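OBody AM3L15 (Pyrobaculum aerophilum, PDB 4GN5) is an engineered OB-fold protein that probably serves as a binding scaffold, gripping a second protein through the outer face of its small beta barrel. Local coordinates at residues A10-N15 with S19-A24; V39-R44 with V50-E55. One frame throughout, in Å; residues are numbered along the deposited sequence.

Interaction 1. Residues A10-N15 with S19-A24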
# COMPACT_ATOMS: atom_id res chain seq x y z
N ALA A 10 -2.88 6.99 -20.22
CA ALA A 10 -2.67 5.81 -21.09
C ALA A 10 -1.28 5.83 -21.81
O ALA A 10 -0.84 4.81 -22.32
CB ALA A 10 -3.79 5.67 -22.15
N GLU A 11 -0.63 7.00 -21.90
CA GLU A 11 0.73 7.10 -22.47
C GLU A 11 1.83 6.81 -21.45
O GLU A 11 2.99 6.82 -21.81
CB GLU A 11 0.99 8.48 -23.13
CG GLU A 11 0.12 8.67 -24.41
CD GLU A 11 0.18 10.06 -24.96
OE1 GLU A 11 0.25 11.07 -24.18
OE2 GLU A 11 0.16 10.14 -26.21
N ILE A 12 1.48 6.58 -20.19
CA ILE A 12 2.48 6.20 -19.21
C ILE A 12 2.78 4.70 -19.39
O ILE A 12 2.03 3.86 -18.94
CB ILE A 12 2.08 6.56 -17.76
CG1 ILE A 12 1.70 8.06 -17.65
CG2 ILE A 12 3.30 6.25 -16.77
CD1 ILE A 12 2.86 9.04 -18.14
N THR A 13 3.89 4.42 -20.08
CA THR A 13 4.31 3.05 -20.45
C THR A 13 5.75 2.75 -19.95
O THR A 13 6.49 3.67 -19.54
CB THR A 13 4.29 2.89 -21.99
OG1 THR A 13 5.13 3.90 -22.55
CG2 THR A 13 2.94 3.15 -22.56
N PRO A 14 6.15 1.46 -19.93
CA PRO A 14 7.49 1.15 -19.41
C PRO A 14 8.64 1.89 -20.16
O PRO A 14 9.65 2.25 -19.51
CB PRO A 14 7.58 -0.38 -19.57
CG PRO A 14 6.15 -0.81 -19.26
CD PRO A 14 5.29 0.25 -19.98
N ASN A 15 8.43 2.21 -21.43
CA ASN A 15 9.38 2.98 -22.23
C ASN A 15 9.78 4.30 -21.63
O ASN A 15 10.85 4.83 -21.90
CB ASN A 15 8.82 3.20 -23.62
CG ASN A 15 9.84 3.71 -24.59
OD1 ASN A 15 10.91 3.13 -24.75
ND2 ASN A 15 9.53 4.80 -25.26
N SER A 19 12.21 8.80 -16.88
CA SER A 19 11.92 10.18 -17.31
C SER A 19 10.82 10.80 -16.47
O SER A 19 10.00 10.10 -15.81
CB SER A 19 11.58 10.23 -18.78
OG SER A 19 10.33 9.62 -18.97
N GLU A 20 10.81 12.12 -16.50
CA GLU A 20 9.84 12.94 -15.81
C GLU A 20 8.62 13.15 -16.71
O GLU A 20 8.74 13.38 -17.91
CB GLU A 20 10.47 14.27 -15.40
CG GLU A 20 9.79 14.95 -14.26
CD GLU A 20 10.27 16.32 -13.98
OE1 GLU A 20 10.31 17.14 -14.90
OE2 GLU A 20 10.59 16.61 -12.83
N VAL A 21 7.44 13.00 -16.13
CA VAL A 21 6.17 13.25 -16.80
C VAL A 21 5.32 14.15 -15.94
O VAL A 21 5.54 14.24 -14.73
CB VAL A 21 5.37 11.94 -16.96
CG1 VAL A 21 6.09 11.01 -17.92
CG2 VAL A 21 5.12 11.25 -15.53
N VAL A 22 4.33 14.80 -16.55
CA VAL A 22 3.33 15.49 -15.77
C VAL A 22 1.99 14.92 -16.20
O VAL A 22 1.68 14.95 -17.39
CB VAL A 22 3.38 17.05 -15.92
CG1 VAL A 22 2.22 17.71 -15.15
CG2 VAL A 22 4.75 17.64 -15.49
N VAL A 23 1.23 14.38 -15.25
CA VAL A 23 -0.11 13.91 -15.55
C VAL A 23 -1.13 14.84 -14.89
O VAL A 23 -0.83 15.51 -13.90
CB VAL A 23 -0.36 12.41 -15.16
CG1 VAL A 23 0.54 11.51 -15.97
CG2 VAL A 23 -0.13 12.18 -13.64
N ALA A 24 -2.32 14.88 -15.49
CA ALA A 24 -3.42 15.76 -15.08
C ALA A 24 -4.74 15.00 -15.30
O ALA A 24 -4.99 14.49 -16.38
CB ALA A 24 -3.39 17.05 -15.88
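Ile12 plugs the side of strand 20-24 that carries Val21 and Val23 by resting on both together. Its terminal methyl does most of the work: Ile12 CD1 meets Val21 CG1 at 3.8 Å, the two side chains reaching tip to tip, and Ile12 CG1, one bond back, lies 4.0 Å from Val23 CG1. With Ile12 CG1 set beside its backbone N (chi1 -53°), the longer branch is sent across to the strand. Val21 and Val23, two residues apart on an extended chain, both face Ile12, while the intervening Val22 turns the other way, onto Val77 and Lys79.

Around this trio, His7 and Ile96 each touch both Ile12 and Val21. The strand itself is fixed by backbone hydrogen bonds of Val21 to Gly80 and of Val23 to Ile78, and Val22 N is also bonded to Thr6 OG1. Branched aliphatic residues suit both partners, since valine fits an extended strand and isoleucine offers a longer reach from a loop. All three are buried, and the contact is purely apolar, so its hold on the N-terminal segment comes from dispersion and exclusion of water, with shape rather than bond direction setting the fit.

Interaction 2. Residues V39-R44 with V50-E55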
# COMPACT_ATOMS: atom_id res chain seq x y z
N VAL A 39 -2.06 7.11 -5.04
CA VAL A 39 -3.15 7.80 -5.68
C VAL A 39 -3.10 7.39 -7.17
O VAL A 39 -2.01 7.43 -7.82
CB VAL A 39 -3.09 9.36 -5.45
CG1 VAL A 39 -1.70 9.84 -5.58
CG2 VAL A 39 -3.99 10.15 -6.48
N LYS A 40 -4.25 6.95 -7.68
CA LYS A 40 -4.37 6.56 -9.08
C LYS A 40 -5.09 7.69 -9.84
O LYS A 40 -6.09 8.19 -9.35
CB LYS A 40 -5.14 5.27 -9.18
CG LYS A 40 -4.58 4.17 -8.33
CD LYS A 40 -5.19 2.82 -8.78
CE LYS A 40 -4.66 1.80 -7.79
NZ LYS A 40 -5.00 0.45 -8.25
N VAL A 41 -4.57 8.06 -11.01
CA VAL A 41 -5.06 9.23 -11.81
C VAL A 41 -5.65 8.73 -13.10
O VAL A 41 -5.04 7.93 -13.81
CB VAL A 41 -3.91 10.25 -12.18
CG1 VAL A 41 -4.45 11.48 -12.98
CG2 VAL A 41 -3.27 10.72 -10.93
N SER A 42 -6.84 9.24 -13.41
CA SER A 42 -7.45 8.96 -14.68
C SER A 42 -7.72 10.28 -15.37
O SER A 42 -7.98 11.28 -14.72
CB SER A 42 -8.75 8.17 -14.51
OG SER A 42 -8.44 6.88 -13.96
N ASP A 43 -7.62 10.25 -16.71
CA ASP A 43 -8.06 11.38 -17.49
C ASP A 43 -9.00 11.05 -18.65
O ASP A 43 -9.38 11.94 -19.44
CB ASP A 43 -6.84 12.12 -18.02
CG ASP A 43 -5.89 11.22 -18.77
OD1 ASP A 43 -6.20 10.04 -19.11
OD2 ASP A 43 -4.82 11.74 -19.04
N ARG A 44 -9.39 9.79 -18.75
CA ARG A 44 -10.30 9.37 -19.79
C ARG A 44 -11.35 8.47 -19.13
O ARG A 44 -11.01 7.63 -18.26
CB ARG A 44 -9.50 8.63 -20.86
CG ARG A 44 -10.32 8.25 -22.02
CD ARG A 44 -9.54 7.63 -23.14
NE ARG A 44 -10.51 7.18 -24.13
CZ ARG A 44 -10.67 5.92 -24.54
NH1 ARG A 44 -11.60 5.65 -25.45
NH2 ARG A 44 -9.85 4.94 -24.07
N VAL A 50 -3.43 5.43 -13.54
CA VAL A 50 -1.99 5.22 -13.37
C VAL A 50 -1.62 5.45 -11.90
O VAL A 50 -2.03 6.45 -11.29
CB VAL A 50 -1.21 6.12 -14.31
CG1 VAL A 50 -1.43 7.59 -13.98
CG2 VAL A 50 0.25 5.77 -14.28
N PRO A 51 -0.83 4.53 -11.31
CA PRO A 51 -0.63 4.66 -9.87
C PRO A 51 0.57 5.51 -9.51
O PRO A 51 1.67 5.31 -10.07
CB PRO A 51 -0.45 3.23 -9.41
CG PRO A 51 0.29 2.52 -10.64
CD PRO A 51 -0.43 3.20 -11.83
N VAL A 52 0.37 6.44 -8.60
CA VAL A 52 1.39 7.38 -8.19
C VAL A 52 1.73 6.90 -6.77
O VAL A 52 0.87 6.99 -5.87
CB VAL A 52 0.81 8.80 -8.13
CG1 VAL A 52 1.77 9.83 -7.47
CG2 VAL A 52 0.35 9.29 -9.51
N TYR A 53 2.94 6.37 -6.58
CA TYR A 53 3.37 5.85 -5.28
C TYR A 53 4.11 6.87 -4.42
O TYR A 53 5.10 7.42 -4.85
CB TYR A 53 4.32 4.65 -5.46
CG TYR A 53 3.61 3.33 -5.79
CD1 TYR A 53 3.03 3.11 -7.05
CD2 TYR A 53 3.61 2.27 -4.85
CE1 TYR A 53 2.39 1.85 -7.34
CE2 TYR A 53 2.99 1.02 -5.16
CZ TYR A 53 2.41 0.84 -6.40
OH TYR A 53 1.80 -0.37 -6.66
N LEU A 54 3.64 7.10 -3.21
CA LEU A 54 4.38 7.83 -2.19
C LEU A 54 4.91 6.79 -1.17
O LEU A 54 4.11 6.15 -0.51
CB LEU A 54 3.41 8.79 -1.49
CG LEU A 54 2.97 9.93 -2.39
CD1 LEU A 54 1.83 9.60 -3.38
CD2 LEU A 54 2.62 11.06 -1.53
N GLU A 55 6.21 6.71 -0.98
CA GLU A 55 6.78 5.68 -0.12
C GLU A 55 7.71 6.33 0.84
O GLU A 55 8.62 7.05 0.41
CB GLU A 55 7.57 4.68 -0.96
CG GLU A 55 6.70 3.75 -1.68
CD GLU A 55 7.47 2.58 -2.22
OE1 GLU A 55 7.88 2.62 -3.37
OE2 GLU A 55 7.68 1.60 -1.51
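Val39 and Val41 of one strand pair with Val52 and Val50 of the next through two rings of backbone hydrogen bonds. Val39 N gives to Val52 O at 3.0 Å, a fairly straight bond (159° at the hydrogen), and Val52 N returns to Val39 O at 2.7 Å. The second ring matches it, with Val41 N to Val50 O and Val50 N to Val41 O. Between them Lys40 and Pro51 form a non-hydrogen-bonded pair. That position suits a proline: its missing N-H costs this ladder nothing. Here Lys40 CA approaches Val50 O at 3.2 Å in a CA-H...O contact, adding a weak link between the strands.

This is the beta hairpin of strands 36-42 and 50-55, whose segments 39-42 and 50-55 run antiparallel, at 148° between their directions. As in other OB folds, it is part of a closed barrel: Lys40 and Ser42 bond by their backbones to strand 26-32, and Pro51 and Tyr53 to Ile96 on strand 95-98.

Apolar contacts gather on the face of the four valines. Val39 CG1, held between its own backbone N and carbonyl carbon (chi1 42°), lies against Val52 CB at 3.7 Å; the two side chains lie flank to flank and head into the same face. Val41 CG2 meets Val52 CG2 obliquely at 4.1 Å, and Val41 CB lies as far from Val50 CG1. Leu54 CD1 reaches back to Val39 CG1, extending the patch. Compact beta-branched residues fill this buried face closely, and Val27 and Leu30 cover Val39.

Polar reach belongs to the other face. Lys40 passes Pro51 with its CG, then runs on extended to hydrogen-bond by NZ to the backbone of another protein's chain, its length carrying the ammonium group clear of the sheet.

Overall arrangement
From the N terminus, interaction 1 comes first, folding the chain back across residues 16-18 so that the leading loop lies against strand 20-24. The chain then passes through strand 26-32 before interaction 2 closes the hairpin across residues 45-49. The two loops follow in series, neither enclosing nor crossing the other. In space they meet, with centres about 11 Å apart: Ile12 CG2 packs on Val50 CG2 at 4.0 Å, and the backbone at Ala24 lies against Val41 and Asp43. Ile96 touches both Ile12 and Val50, so strand 95-98 bridges the contacts, tying the N-terminal loop and both sheets into one barrel.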